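Local coordinates for ribonuclease P protein component 3 (Thermococcus kodakarensis KOD1, PDB 3WYZ) that probably forms part of ribonuclease P, the RNA-protein complex that matures tRNAs by cleaving the 5'-ends of their precursors, at residues V65-V70 / A87-Q92; D108-W114 / V135-S140. All coordinates share one frame. Residues are numbered along the deposited sequence.

Interaction 1 of 2, residues V65-V70 / A87-Q92; sequences VALLLV and ALLYVQ
Strands 65-70 and 88-92 run parallel and extended, closest axis approach 4.4 Å, crossing angle -28°. Ala66 pairs with Leu88, Leu67 with Leu89, Leu68 with Tyr90 and Leu69 with Val91. Five hydrogen bonds set this register: Leu88 N to Val65 O (3.1 Å), Leu67 N to Leu88 O (2.6 Å), Tyr90 N to Leu67 O (2.7 Å), Leu69 N to Tyr90 O (3.0 Å) and Gln92 N to Leu69 O (3.0 Å). On the face carrying Ala66, Leu68, Leu88 and Tyr90, the Tyr90 ring (chi1 m, chi2 -22°) lies over Ala66, whose CB makes a CH-pi contact 3.7 Å from the ring centroid; the Tyr90 hydroxyl hydrogen-bonds Met16 O. Leu68 (t, p) brings CD1 to 3.7 Å from Tyr90 CB. This pairing closes a beta-alpha-beta unit of a TIM barrel-like fold, and the face of Leu67, Leu69, Leu89 and Val91 packs on connecting helix 74-83: Leu69 and Leu89 touch Val80. Leu89 (t, p) places CD1 3.7 Å from CD1 of Leu69 (m, t) and 4.2 Å from CD2 of Leu67 (t, p). C-terminally, Val70 CG1 (chi1 m) lies 3.5 Å from Gln92 CB (chi1 t), and Gln92 OE1 hydrogen-bonds a glycerol, probably from the crystallisation liquor.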
loop_
_atom_site.group_PDB
_atom_site.type_symbol
_atom_site.label_atom_id
_atom_site.label_comp_id
_atom_site.label_asym_id
_atom_site.label_seq_id
_atom_site.Cartn_x
_atom_site.Cartn_y
_atom_site.Cartn_z
ATOM N N VAL A 65 -10.367 6.129 4.909
ATOM C CA VAL A 65 -9.127 6.378 5.628
ATOM C C VAL A 65 -8.341 5.085 5.824
ATOM O O VAL A 65 -8.907 4.051 6.198
ATOM C CB VAL A 65 -9.394 7.048 7.003
ATOM C CG1 VAL A 65 -8.099 7.228 7.784
ATOM C CG2 VAL A 65 -10.066 8.402 6.815
ATOM N N ALA A 66 -7.037 5.152 5.561
ATOM C CA ALA A 66 -6.121 4.054 5.869
ATOM C C ALA A 66 -5.136 4.484 6.946
ATOM O O ALA A 66 -4.828 5.666 7.088
ATOM C CB ALA A 66 -5.381 3.619 4.628
ATOM N N LEU A 67 -4.648 3.514 7.706
ATOM C CA LEU A 67 -3.677 3.765 8.753
ATOM C C LEU A 67 -2.372 3.049 8.415
ATOM O O LEU A 67 -2.330 1.814 8.368
ATOM C CB LEU A 67 -4.231 3.269 10.085
ATOM C CG LEU A 67 -3.483 3.684 11.348
ATOM C CD1 LEU A 67 -3.574 5.190 11.564
ATOM C CD2 LEU A 67 -4.053 2.928 12.539
ATOM N N LEU A 68 -1.314 3.817 8.175
ATOM C CA LEU A 68 -0.013 3.246 7.828
ATOM C C LEU A 68 0.898 3.182 9.050
ATOM O O LEU A 68 1.354 4.212 9.549
ATOM C CB LEU A 68 0.655 4.055 6.713
ATOM C CG LEU A 68 2.080 3.630 6.336
ATOM C CD1 LEU A 68 2.087 2.255 5.689
ATOM C CD2 LEU A 68 2.717 4.662 5.421
ATOM N N LEU A 69 1.166 1.964 9.511
ATOM C CA LEU A 69 2.034 1.744 10.659
ATOM C C LEU A 69 3.482 1.601 10.213
ATOM O O LEU A 69 3.810 0.716 9.421
ATOM C CB LEU A 69 1.617 0.483 11.422
ATOM C CG LEU A 69 0.174 0.391 11.913
ATOM C CD1 LEU A 69 -0.004 -0.887 12.725
ATOM C CD2 LEU A 69 -0.227 1.617 12.727
ATOM N N VAL A 70 4.340 2.483 10.720
ATOM C CA VAL A 70 5.782 2.343 10.547
ATOM C C VAL A 70 6.397 2.111 11.932
ATOM O O VAL A 70 6.244 2.929 12.841
ATOM C CB VAL A 70 6.402 3.557 9.814
ATOM C CG1 VAL A 70 5.571 3.924 8.589
ATOM C CG2 VAL A 70 6.528 4.768 10.718
ATOM N N ALA A 87 -10.765 1.787 9.871
ATOM C CA ALA A 87 -9.746 2.207 8.917
ATOM C C ALA A 87 -9.055 0.987 8.336
ATOM O O ALA A 87 -8.995 -0.066 8.979
ATOM C CB ALA A 87 -8.724 3.113 9.593
ATOM N N LEU A 88 -8.534 1.131 7.120
ATOM C CA LEU A 88 -7.671 0.111 6.547
ATOM C C LEU A 88 -6.360 0.145 7.304
ATOM O O LEU A 88 -5.846 1.218 7.619
ATOM C CB LEU A 88 -7.396 0.365 5.067
ATOM C CG LEU A 88 -8.601 0.388 4.140
ATOM C CD1 LEU A 88 -8.166 0.708 2.725
ATOM C CD2 LEU A 88 -9.393 -0.911 4.180
ATOM N N LEU A 89 -5.817 -1.032 7.592
ATOM C CA LEU A 89 -4.540 -1.127 8.271
ATOM C C LEU A 89 -3.454 -1.462 7.255
ATOM O O LEU A 89 -3.395 -2.579 6.747
ATOM C CB LEU A 89 -4.603 -2.180 9.382
ATOM C CG LEU A 89 -3.423 -2.222 10.364
ATOM C CD1 LEU A 89 -3.265 -0.895 11.082
ATOM C CD2 LEU A 89 -3.604 -3.350 11.375
ATOM N N TYR A 90 -2.620 -0.475 6.945
ATOM C CA TYR A 90 -1.424 -0.694 6.142
ATOM C C TYR A 90 -0.212 -0.829 7.052
ATOM O O TYR A 90 -0.210 -0.326 8.174
ATOM C CB TYR A 90 -1.170 0.468 5.181
ATOM C CG TYR A 90 -2.233 0.728 4.138
ATOM C CD1 TYR A 90 -3.136 -0.260 3.741
ATOM C CD2 TYR A 90 -2.295 1.961 3.505
ATOM C CE1 TYR A 90 -4.092 -0.009 2.774
ATOM C CE2 TYR A 90 -3.237 2.216 2.535
ATOM C CZ TYR A 90 -4.135 1.233 2.174
ATOM O OH TYR A 90 -5.070 1.507 1.207
ATOM N N VAL A 91 0.817 -1.511 6.554
ATOM C CA VAL A 91 2.102 -1.599 7.238
ATOM C C VAL A 91 3.209 -1.272 6.246
ATOM O O VAL A 91 3.228 -1.790 5.134
ATOM C CB VAL A 91 2.337 -2.996 7.847
ATOM C CG1 VAL A 91 3.734 -3.097 8.460
ATOM C CG2 VAL A 91 1.282 -3.304 8.893
ATOM N N GLN A 92 4.122 -0.400 6.664
ATOM C CA GLN A 92 5.293 -0.049 5.879
ATOM C C GLN A 92 6.267 -1.224 5.869
ATOM O O GLN A 92 6.694 -1.688 6.929
ATOM C CB GLN A 92 5.971 1.180 6.489
ATOM C CG GLN A 92 7.213 1.684 5.767
ATOM C CD GLN A 92 6.891 2.711 4.702
ATOM O OE1 GLN A 92 6.385 2.368 3.635
ATOM N NE2 GLN A 92 7.180 3.978 4.986
#

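Interaction 2 of 2, residues D108-W114 / V135-S140; sequences DALISPW and VAIGFS
The shortest polar contact joins two hydroxyls: Ser112 OG (chi1 m) and Ser140 OG (chi1 p) lie 2.4 Å apart, a very short hydrogen bond in which either may donate. Four backbone hydrogen bonds fix a parallel register between 108-112 and 136-138: Ala136 N to Asp108 O (3.2 Å), Leu110 N to Ala136 O (2.9 Å), Gly138 N to Leu110 O (2.8 Å) and Ser112 N to Gly138 O (2.9 Å). Ala109 pairs with Ala136, Leu110 with Ile137 and Ile111 with Gly138; the axes of strands 109-111 and 136-140 approach to 4.5 Å and cross at -29°. At Ser112 the chain leaves the extended conformation (phi/psi 50/74) and turns into Pro113 and Trp114.

Ala109 CB and Ala136 CB are 4.2 Å apart on one face, where Gly138 follows: an ideal CB on it would clash with CD1 of Ile111 (m, m) at 2.4 Å. The other face carries Leu110 (t, p) and Ile137 (m, m), with Leu110 CB 4.2 Å from Ile137 CD1; Ile137 CG2 lies 4.3 Å from Pro113 CD. Trp114 (chi1 p, chi2 84°) places CH2 3.4 Å from CD2 of Phe139 (chi1 m, chi2 88°); the Trp114 six-membered ring and the Phe139 ring are oblique, planes at 35°, centroids 5.5 Å apart. Helix 149-168 packs against Trp114 and Ile137. Parallel strands linked through helix 124-133 form a beta-alpha-beta unit, the repeating element of a TIM barrel-like fold.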
loop_
_atom_site.group_PDB
_atom_site.type_symbol
_atom_site.label_atom_id
_atom_site.label_comp_id
_atom_site.label_asym_id
_atom_site.label_seq_id
_atom_site.Cartn_x
_atom_site.Cartn_y
_atom_site.Cartn_z
ATOM N N ASP A 108 -4.492 -5.514 6.033
ATOM C CA ASP A 108 -5.086 -5.211 4.720
ATOM C C ASP A 108 -4.028 -5.177 3.619
ATOM O O ASP A 108 -4.234 -5.726 2.540
ATOM C CB ASP A 108 -5.849 -3.881 4.750
ATOM C CG ASP A 108 -7.109 -3.947 5.608
ATOM O OD1 ASP A 108 -8.023 -4.726 5.257
ATOM O OD2 ASP A 108 -7.183 -3.228 6.634
ATOM N N ALA A 109 -2.899 -4.528 3.884
ATOM C CA ALA A 109 -1.839 -4.441 2.884
ATOM C C ALA A 109 -0.463 -4.231 3.485
ATOM O O ALA A 109 -0.316 -3.553 4.500
ATOM C CB ALA A 109 -2.138 -3.324 1.897
ATOM N N LEU A 110 0.533 -4.824 2.832
ATOM C CA LEU A 110 1.933 -4.557 3.103
ATOM C C LEU A 110 2.449 -3.666 1.984
ATOM O O LEU A 110 2.455 -4.071 0.822
ATOM C CB LEU A 110 2.728 -5.863 3.140
ATOM C CG LEU A 110 4.226 -5.767 3.434
ATOM C CD1 LEU A 110 4.456 -5.189 4.820
ATOM C CD2 LEU A 110 4.892 -7.132 3.298
ATOM N N ILE A 111 2.865 -2.454 2.339
ATOM C CA ILE A 111 3.307 -1.470 1.363
ATOM C C ILE A 111 4.816 -1.556 1.191
ATOM O O ILE A 111 5.560 -1.394 2.162
ATOM C CB ILE A 111 2.939 -0.034 1.795
ATOM C CG1 ILE A 111 1.452 0.082 2.154
ATOM C CG2 ILE A 111 3.291 0.965 0.700
ATOM C CD1 ILE A 111 0.487 -0.289 1.042
ATOM N N SER A 112 5.253 -1.822 -0.044
ATOM C CA SER A 112 6.670 -1.799 -0.419
ATOM C C SER A 112 7.577 -2.598 0.527
ATOM O O SER A 112 8.309 -2.012 1.314
ATOM C CB SER A 112 7.163 -0.353 -0.495
ATOM O OG SER A 112 6.479 0.361 -1.501
ATOM N N PRO A 113 7.535 -3.939 0.444
ATOM C CA PRO A 113 8.384 -4.775 1.305
ATOM C C PRO A 113 9.879 -4.570 1.073
ATOM O O PRO A 113 10.682 -4.867 1.959
ATOM C CB PRO A 113 7.966 -6.211 0.938
ATOM C CG PRO A 113 7.260 -6.097 -0.376
ATOM C CD PRO A 113 6.625 -4.745 -0.386
ATOM N N TRP A 114 10.229 -4.069 -0.111
ATOM C CA TRP A 114 11.612 -3.765 -0.492
ATOM C C TRP A 114 12.137 -2.451 0.099
ATOM O O TRP A 114 13.336 -2.185 0.043
ATOM C CB TRP A 114 11.736 -3.694 -2.028
ATOM C CG TRP A 114 10.769 -2.725 -2.643
ATOM C CD1 TRP A 114 10.928 -1.373 -2.784
ATOM C CD2 TRP A 114 9.471 -3.032 -3.170
ATOM N NE1 TRP A 114 9.812 -0.824 -3.368
ATOM C CE2 TRP A 114 8.900 -1.819 -3.609
ATOM C CE3 TRP A 114 8.738 -4.216 -3.313
ATOM C CZ2 TRP A 114 7.632 -1.757 -4.182
ATOM C CZ3 TRP A 114 7.472 -4.152 -3.878
ATOM C CH2 TRP A 114 6.932 -2.930 -4.304
ATOM N N VAL A 135 -3.518 -11.051 2.309
ATOM C CA VAL A 135 -2.852 -9.763 2.517
ATOM C C VAL A 135 -2.344 -9.203 1.188
ATOM O O VAL A 135 -1.569 -9.859 0.498
ATOM C CB VAL A 135 -1.671 -9.901 3.496
ATOM C CG1 VAL A 135 -0.966 -8.561 3.690
ATOM C CG2 VAL A 135 -2.155 -10.445 4.836
ATOM N N ALA A 136 -2.780 -7.992 0.840
ATOM C CA ALA A 136 -2.406 -7.364 -0.426
ATOM C C ALA A 136 -0.999 -6.784 -0.376
ATOM O O ALA A 136 -0.510 -6.386 0.681
ATOM C CB ALA A 136 -3.398 -6.272 -0.792
ATOM N N ILE A 137 -0.351 -6.734 -1.535
ATOM C CA ILE A 137 0.941 -6.061 -1.666
ATOM C C ILE A 137 0.755 -4.724 -2.357
ATOM O O ILE A 137 0.215 -4.674 -3.457
ATOM C CB ILE A 137 1.953 -6.909 -2.457
ATOM C CG1 ILE A 137 2.177 -8.253 -1.761
ATOM C CG2 ILE A 137 3.284 -6.174 -2.605
ATOM C CD1 ILE A 137 2.826 -8.160 -0.389
ATOM N N GLY A 138 1.224 -3.659 -1.705
ATOM C CA GLY A 138 1.190 -2.313 -2.259
ATOM C C GLY A 138 2.461 -1.935 -2.999
ATOM O O GLY A 138 3.526 -1.817 -2.399
ATOM N N PHE A 139 2.340 -1.736 -4.306
ATOM C CA PHE A 139 3.450 -1.287 -5.136
ATOM C C PHE A 139 3.457 0.231 -5.212
ATOM O O PHE A 139 2.758 0.819 -6.044
ATOM C CB PHE A 139 3.342 -1.875 -6.549
ATOM C CG PHE A 139 3.592 -3.348 -6.606
ATOM C CD1 PHE A 139 2.560 -4.240 -6.425
ATOM C CD2 PHE A 139 4.863 -3.837 -6.842
ATOM C CE1 PHE A 139 2.786 -5.601 -6.475
ATOM C CE2 PHE A 139 5.103 -5.196 -6.892
ATOM C CZ PHE A 139 4.062 -6.080 -6.709
ATOM N N SER A 140 4.249 0.859 -4.339
ATOM C CA SER A 140 4.308 2.316 -4.249
ATOM C C SER A 140 5.215 2.881 -5.333
ATOM O O SER A 140 6.298 2.369 -5.568
ATOM C CB SER A 140 4.808 2.756 -2.867
ATOM O OG SER A 140 6.187 2.451 -2.701
#

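In the fold
From the N terminus, the chain first passes through strands 14-18 and 33-41. Interaction 1 then closes the excursion through helix 74-83, and interaction 2 later closes the one containing helix 124-133. The two are in series, neither nested nor crossed: 87-92 is complete before 108-114 begins, with helix 96-104 between. Their centres are 10 Å apart, and strands 88-92 and 109-111 are sheet neighbours. Probable hydrogen bonds cross this seam from Leu89 N to Asp108 OD2 (2.8 Å) and from Ile111 N to Val91 O (2.9 Å). Four consecutive strands are thus joined, flanked by 33-41 beside 65-70 and 173-176 beside 136-140.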